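Local coordinates for protein receptor-type adenylate cyclase GRESAG 4.1 (Trypanosoma brucei, PDB 1FX2) that converts ATP to 3',5'-cyclic AMP and diphosphate through its class III cyclase domain, and could act as a receptor for an unknown ligand, at residues Glu21-Thr24 and Ala25-Ala29; Asp36-Ala39 and Ala40-Met44. All coordinates share one frame; numbering follows the deposited sequence. Where two conformers were deposited one is given.

Contact 1 (Glu21-Thr24 and Ala25-Ala29); sequences ESST and ALWAA. With SO4 (sulfate ion), chain B.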
ATOM      1  N   GLU A  21      -9.388   4.267 -21.287  0.50  6.45           N
ATOM      2  CA  GLU A  21      -9.618   5.616 -20.726  0.50  4.20           C
ATOM      3  C   GLU A  21     -10.123   6.505 -21.873  0.50  5.85           C
ATOM      4  O   GLU A  21      -9.603   6.491 -22.984  0.50  7.92           O
ATOM      5  CB  GLU A  21      -8.304   6.197 -20.206  0.50  5.47           C
ATOM      6  CG  GLU A  21      -8.474   7.652 -19.672  0.50  5.67           C
ATOM      7  CD  GLU A  21      -7.178   8.285 -19.189  0.50  7.00           C
ATOM      8  OE1 GLU A  21      -6.580   9.144 -19.878  0.50  9.55           O
ATOM      9  OE2 GLU A  21      -6.815   8.001 -18.059  0.50  6.55           O
ATOM     10  N   SER A  22     -11.088   7.381 -21.522  1.00  8.04           N
ATOM     11  CA  SER A  22     -11.718   8.387 -22.389  1.00 10.03           C
ATOM     12  C   SER A  22     -12.432   7.792 -23.602  1.00  7.90           C
ATOM     13  O   SER A  22     -12.435   8.380 -24.661  1.00  9.01           O
ATOM     14  CB  SER A  22     -10.670   9.417 -22.822  1.00  9.37           C
ATOM     15  OG  SER A  22      -9.936   9.900 -21.726  1.00 11.19           O
ATOM     16  N   SER A  23     -13.031   6.610 -23.408  1.00 13.10           N
ATOM     17  CA  SER A  23     -13.706   5.925 -24.502  1.00 16.41           C
ATOM     18  C   SER A  23     -14.843   6.804 -25.118  1.00 10.97           C
ATOM     19  O   SER A  23     -14.937   6.924 -26.358  1.00 13.08           O
ATOM     20  CB  SER A  23     -14.243   4.550 -23.912  1.00 20.10           C
ATOM     21  OG  SER A  23     -14.508   3.709 -24.972  1.00 32.11           O
ATOM     22  N   THR A  24     -15.660   7.540 -24.352  1.00 12.91           N
ATOM     23  CA  THR A  24     -16.672   8.412 -24.905  1.00 13.76           C
ATOM     24  C   THR A  24     -16.071   9.400 -25.830  1.00 12.21           C
ATOM     25  O   THR A  24     -16.492   9.648 -26.959  1.00 14.36           O
ATOM     26  CB  THR A  24     -17.524   9.294 -23.844  1.00 20.85           C
ATOM     27  OG1 THR A  24     -18.705   8.582 -23.577  1.00 20.81           O
ATOM     28  CG2 THR A  24     -18.024  10.703 -24.364  1.00 28.47           C
ATOM     29  N   ALA A  25     -15.034  10.115 -25.361  1.00 11.47           N
ATOM     30  CA  ALA A  25     -14.482  11.125 -26.185  1.00 10.06           C
ATOM     31  C   ALA A  25     -13.784  10.649 -27.409  1.00  8.22           C
ATOM     32  O   ALA A  25     -13.798  11.264 -28.479  1.00 12.34           O
ATOM     33  CB  ALA A  25     -13.513  11.973 -25.344  1.00 10.39           C
ATOM     34  N   LEU A  26     -13.148   9.493 -27.289  1.00 10.07           N
ATOM     35  CA  LEU A  26     -12.518   8.909 -28.456  1.00  8.62           C
ATOM     36  C   LEU A  26     -13.532   8.439 -29.543  1.00  8.46           C
ATOM     37  O   LEU A  26     -13.273   8.579 -30.758  1.00 10.04           O
ATOM     38  CB  LEU A  26     -11.625   7.684 -28.063  1.00  9.34           C
ATOM     39  CG  LEU A  26     -10.370   8.076 -27.234  1.00  9.20           C
ATOM     40  CD1 LEU A  26      -9.639   6.764 -26.886  1.00 10.07           C
ATOM     41  CD2 LEU A  26      -9.388   8.968 -28.087  1.00  9.12           C
ATOM     42  N   TRP A  27     -14.630   7.823 -29.108  1.00  9.31           N
ATOM     43  CA  TRP A  27     -15.673   7.418 -30.101  1.00  9.23           C
ATOM     44  C   TRP A  27     -16.248   8.692 -30.704  1.00  9.92           C
ATOM     45  O   TRP A  27     -16.568   8.642 -31.896  1.00 11.60           O
ATOM     46  CB  TRP A  27     -16.803   6.720 -29.365  1.00  8.83           C
ATOM     47  CG  TRP A  27     -16.527   5.211 -29.227  1.00  9.09           C
ATOM     48  CD1 TRP A  27     -15.989   4.555 -28.112  1.00  9.49           C
ATOM     49  CD2 TRP A  27     -16.755   4.200 -30.236  1.00  8.64           C
ATOM     50  NE1 TRP A  27     -15.871   3.174 -28.413  1.00  8.21           N
ATOM     51  CE2 TRP A  27     -16.328   2.954 -29.696  1.00  7.61           C
ATOM     52  CE3 TRP A  27     -17.311   4.234 -31.558  1.00 10.14           C
ATOM     53  CZ2 TRP A  27     -16.427   1.728 -30.398  1.00  8.08           C
ATOM     54  CZ3 TRP A  27     -17.420   3.049 -32.252  1.00 10.11           C
ATOM     55  CH2 TRP A  27     -16.977   1.788 -31.678  1.00 11.90           C
ATOM     56  N   ALA A  28     -16.363   9.787 -29.953  1.00 10.07           N
ATOM     57  CA  ALA A  28     -16.949  11.006 -30.584  1.00 12.39           C
ATOM     58  C   ALA A  28     -16.029  11.579 -31.597  1.00 10.39           C
ATOM     59  O   ALA A  28     -16.469  12.050 -32.703  1.00 12.82           O
ATOM     60  CB  ALA A  28     -17.267  12.064 -29.544  1.00 14.31           C
ATOM     61  N   ALA A  29     -14.727  11.602 -31.336  1.00 12.38           N
ATOM     62  CA  ALA A  29     -13.750  12.153 -32.256  1.00 12.03           C
ATOM     63  C   ALA A  29     -13.342  11.263 -33.399  1.00 14.15           C
ATOM     64  O   ALA A  29     -13.080  11.752 -34.504  1.00 15.64           O
ATOM     65  CB  ALA A  29     -12.446  12.526 -31.468  1.00 14.15           C
TER
HETATM   66  S   SO4 B1123     -13.381   7.663 -18.461  1.00 17.76           S
HETATM   67  O1  SO4 B1123     -13.917   8.701 -19.309  1.00 23.52           O
HETATM   68  O2  SO4 B1123     -14.163   6.423 -18.503  1.00 18.92           O
HETATM   69  O3  SO4 B1123     -12.000   7.431 -18.794  1.00 14.73           O
HETATM   70  O4  SO4 B1123     -13.414   8.187 -17.071  1.00 27.16           O
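The carbonyl oxygen of S22 accepts the amide of L26, 2.9 Å from S22 O to L26 N and with an N-H...O angle of 161°, which closes the first turn of helix 23-29 in the class III cyclase catalytic domain. S22 holds the N-cap position, yet its hydroxyl makes no capping bond. Its own amide instead gives an almost straight bond to a sulfate, 2.9 Å from S22 N to sulfate O3 and 175° at the hydrogen. R135 and R228 also bind this anion, which probably comes from the crystallisation liquor.

L26 suits the buried flank: its CG lies 3.3 Å from S22 O, and its branches reach helix 94-109. W27 N returns to S23 O over 2.9 Å, and A28 N to T24 O over 3.0 Å; A28 is exposed, and its CB lies against T24 O.

S23 turns OG anti to its backbone N (chi1 -162°), where it bonds D62, a predicted magnesium ligand. A serine is short enough to serve that carboxylate while staying beside the indole. The pyrrole edge of W27 borders the same turn, with S23 O near the ring plane and 3.1 Å from W27 CD1, while S23 OG lies 3.6 Å from that carbon.

Contact 2 (Asp36-Ala39 and Ala40-Met44); sequences DAVA and AHHRM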
ATOM      1  N   ASP A  36     -12.544  -0.618 -35.355  1.00 10.28           N
ATOM      2  CA  ASP A  36     -11.427  -1.504 -35.614  1.00 10.01           C
ATOM      3  C   ASP A  36     -10.407  -1.476 -34.433  1.00 10.37           C
ATOM      4  O   ASP A  36      -9.878  -2.536 -34.120  1.00  9.70           O
ATOM      5  CB  ASP A  36     -10.689  -1.005 -36.835  1.00 13.53           C
ATOM      6  CG  ASP A  36     -11.401  -1.294 -38.148  1.00 19.00           C
ATOM      7  OD1 ASP A  36     -12.348  -2.063 -38.203  1.00 18.29           O
ATOM      8  OD2 ASP A  36     -10.934  -0.747 -39.171  1.00 22.43           O
ATOM      9  N   ALA A  37     -10.258  -0.305 -33.792  1.00  8.95           N
ATOM     10  CA  ALA A  37      -9.269  -0.276 -32.701  1.00  7.43           C
ATOM     11  C   ALA A  37      -9.760  -1.087 -31.551  1.00  8.85           C
ATOM     12  O   ALA A  37      -8.994  -1.824 -30.954  1.00  8.83           O
ATOM     13  CB  ALA A  37      -8.987   1.150 -32.244  1.00  9.71           C
ATOM     14  N   VAL A  38     -11.068  -0.975 -31.233  1.00  8.07           N
ATOM     15  CA  VAL A  38     -11.560  -1.703 -30.088  1.00  8.83           C
ATOM     16  C   VAL A  38     -11.595  -3.196 -30.415  1.00  8.16           C
ATOM     17  O   VAL A  38     -11.326  -3.989 -29.572  1.00 10.39           O
ATOM     18  CB  VAL A  38     -12.924  -1.181 -29.540  1.00  7.99           C
ATOM     19  CG1 VAL A  38     -13.342  -1.925 -28.260  1.00 10.71           C
ATOM     20  CG2 VAL A  38     -12.781   0.360 -29.188  1.00  9.30           C
ATOM     21  N   ALA A  39     -11.969  -3.572 -31.653  1.00  9.24           N
ATOM     22  CA  ALA A  39     -11.913  -4.980 -32.002  1.00  9.49           C
ATOM     23  C   ALA A  39     -10.493  -5.535 -31.845  1.00  9.58           C
ATOM     24  O   ALA A  39     -10.351  -6.641 -31.309  1.00 11.39           O
ATOM     25  CB  ALA A  39     -12.410  -5.162 -33.449  1.00 12.45           C
ATOM     26  N   ALA A  40      -9.462  -4.732 -32.171  1.00  9.76           N
ATOM     27  CA  ALA A  40      -8.092  -5.242 -32.001  1.00  7.34           C
ATOM     28  C   ALA A  40      -7.782  -5.398 -30.499  1.00  9.39           C
ATOM     29  O   ALA A  40      -7.089  -6.334 -30.096  1.00 10.50           O
ATOM     30  CB  ALA A  40      -7.068  -4.335 -32.701  1.00  9.51           C
ATOM     31  N   HIS A  41      -8.251  -4.401 -29.734  1.00  9.24           N
ATOM     32  CA  HIS A  41      -8.108  -4.459 -28.253  1.00  7.27           C
ATOM     33  C   HIS A  41      -8.668  -5.766 -27.742  1.00  8.76           C
ATOM     34  O   HIS A  41      -8.038  -6.437 -26.932  1.00 10.33           O
ATOM     35  CB  HIS A  41      -8.834  -3.157 -27.670  1.00  7.23           C
ATOM     36  CG  HIS A  41      -9.291  -3.261 -26.244  1.00  8.27           C
ATOM     37  ND1 HIS A  41     -10.482  -3.888 -25.900  1.00 10.47           N
ATOM     38  CD2 HIS A  41      -8.846  -2.660 -25.111  1.00  8.59           C
ATOM     39  CE1 HIS A  41     -10.757  -3.636 -24.614  1.00 10.34           C
ATOM     40  NE2 HIS A  41      -9.758  -2.909 -24.108  1.00  9.73           N
ATOM     41  N   HIS A  42      -9.893  -6.099 -28.144  1.00  8.29           N
ATOM     42  CA  HIS A  42     -10.476  -7.361 -27.645  1.00  7.71           C
ATOM     43  C   HIS A  42      -9.687  -8.591 -28.082  1.00  7.98           C
ATOM     44  O   HIS A  42      -9.539  -9.547 -27.338  1.00 10.72           O
ATOM     45  CB  HIS A  42     -11.917  -7.479 -28.133  1.00  9.25           C
ATOM     46  CG  HIS A  42     -12.930  -6.754 -27.306  1.00 11.07           C
ATOM     47  ND1 HIS A  42     -12.755  -5.468 -26.859  1.00 15.57           N
ATOM     48  CD2 HIS A  42     -14.153  -7.132 -26.862  1.00 15.88           C
ATOM     49  CE1 HIS A  42     -13.821  -5.069 -26.190  1.00 13.82           C
ATOM     50  NE2 HIS A  42     -14.681  -6.072 -26.158  1.00 13.95           N
ATOM     51  N   ARG A  43      -9.212  -8.596 -29.335  1.00  9.73           N
ATOM     52  CA  ARG A  43      -8.442  -9.750 -29.750  1.00  9.57           C
ATOM     53  C   ARG A  43      -7.169  -9.913 -28.918  1.00  8.54           C
ATOM     54  O   ARG A  43      -6.802 -11.012 -28.516  1.00 10.36           O
ATOM     55  CB  ARG A  43      -8.093  -9.595 -31.235  1.00  9.36           C
ATOM     56  CG  ARG A  43      -9.245  -9.771 -32.133  1.00 13.05           C
ATOM     57  CD  ARG A  43      -8.671  -9.923 -33.553  1.00 30.18           C
ATOM     58  NE  ARG A  43      -7.946  -8.722 -34.016  1.00 26.72           N
ATOM     59  CZ  ARG A  43      -8.551  -7.696 -34.626  1.00 24.99           C
ATOM     60  NH1 ARG A  43      -9.880  -7.725 -34.821  1.00 30.70           N
ATOM     61  NH2 ARG A  43      -7.818  -6.743 -35.176  1.00 27.72           N
ATOM     62  N   MET A  44      -6.463  -8.785 -28.636  1.00  9.81           N
ATOM     63  CA  MET A  44      -5.234  -8.870 -27.824  1.00  9.39           C
ATOM     64  C   MET A  44      -5.559  -9.297 -26.384  1.00  9.09           C
ATOM     65  O   MET A  44      -4.855 -10.151 -25.844  1.00 10.91           O
ATOM     66  CB  MET A  44      -4.481  -7.565 -27.847  1.00 10.88           C
ATOM     67  CG  MET A  44      -3.856  -7.292 -29.233  1.00 13.49           C
ATOM     68  SD  MET A  44      -2.726  -5.871 -29.203  1.00 13.86           S
ATOM     69  CE  MET A  44      -4.003  -4.516 -29.176  1.00 11.52           C
TER
HETATM   70  O   HOH W   1      -9.528  -4.640 -35.918  1.00 19.14           O
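Four i to i+4 backbone bonds join D36-A39 to A40-M44 in the N-terminal half of helix 34-51, from A40 N to D36 O (3.0 Å) through to R43 N to A39 O (3.0 Å).

Within this stretch, the side chains of neighbours H41 and H42 are hydrogen-bonded to each other, ND1 to ND1 over 2.9 Å, and either could donate. H41 carries its ring anti to the backbone N (chi1 157°), whereas that of H42 stands beside its own N (chi1 -83°); these different torsions bring the two nitrogens together, with H42 ND1 in the plane of the H41 ring. Histidine suits both places, offering a flat ring for packing and a nitrogen able to donate or accept.

A water bridges the exposed side, giving a hydrogen to D36 O and accepting one from R43 NH2, 2.8 Å from each. The long arginine, bent at chi3 (-63°), folds back until A39 O lies over one guanidinium face, and the water meets that group at its edge. A39 is small enough to permit this.

In van der Waals packing, V38 CG1 lies 3.8 Å from H42 CE1, the side chains side by side. V38 and H41 lean on I20 of strand 13-20, H41 also meets F85 of helix 71-87, and H42 packs edge-to-face with F64 of strand 63-68.

Overall arrangement
Contact 1 lies in helix 23-29 and contact 2 in helix 34-51, consecutive helices that follow strand 13-20 of the seven-stranded mixed sheet. Their centres are about 15 Å apart, and contact 1 comes wholly before contact 2 along the chain. The helices nevertheless meet: W27 CZ2 packs 4.1 Å from V38 CG2, and M34 and P35 extend that seam. Both contacts also border the predicted magnesium site, made of D19 on strand 13-20 and D62 between strands 55-60 and 63-68. Contact 1 approaches D62 through S23, contact 2 through V38. Both thus lie beside the predicted metal-binding end of the central sheet in the catalytic domain.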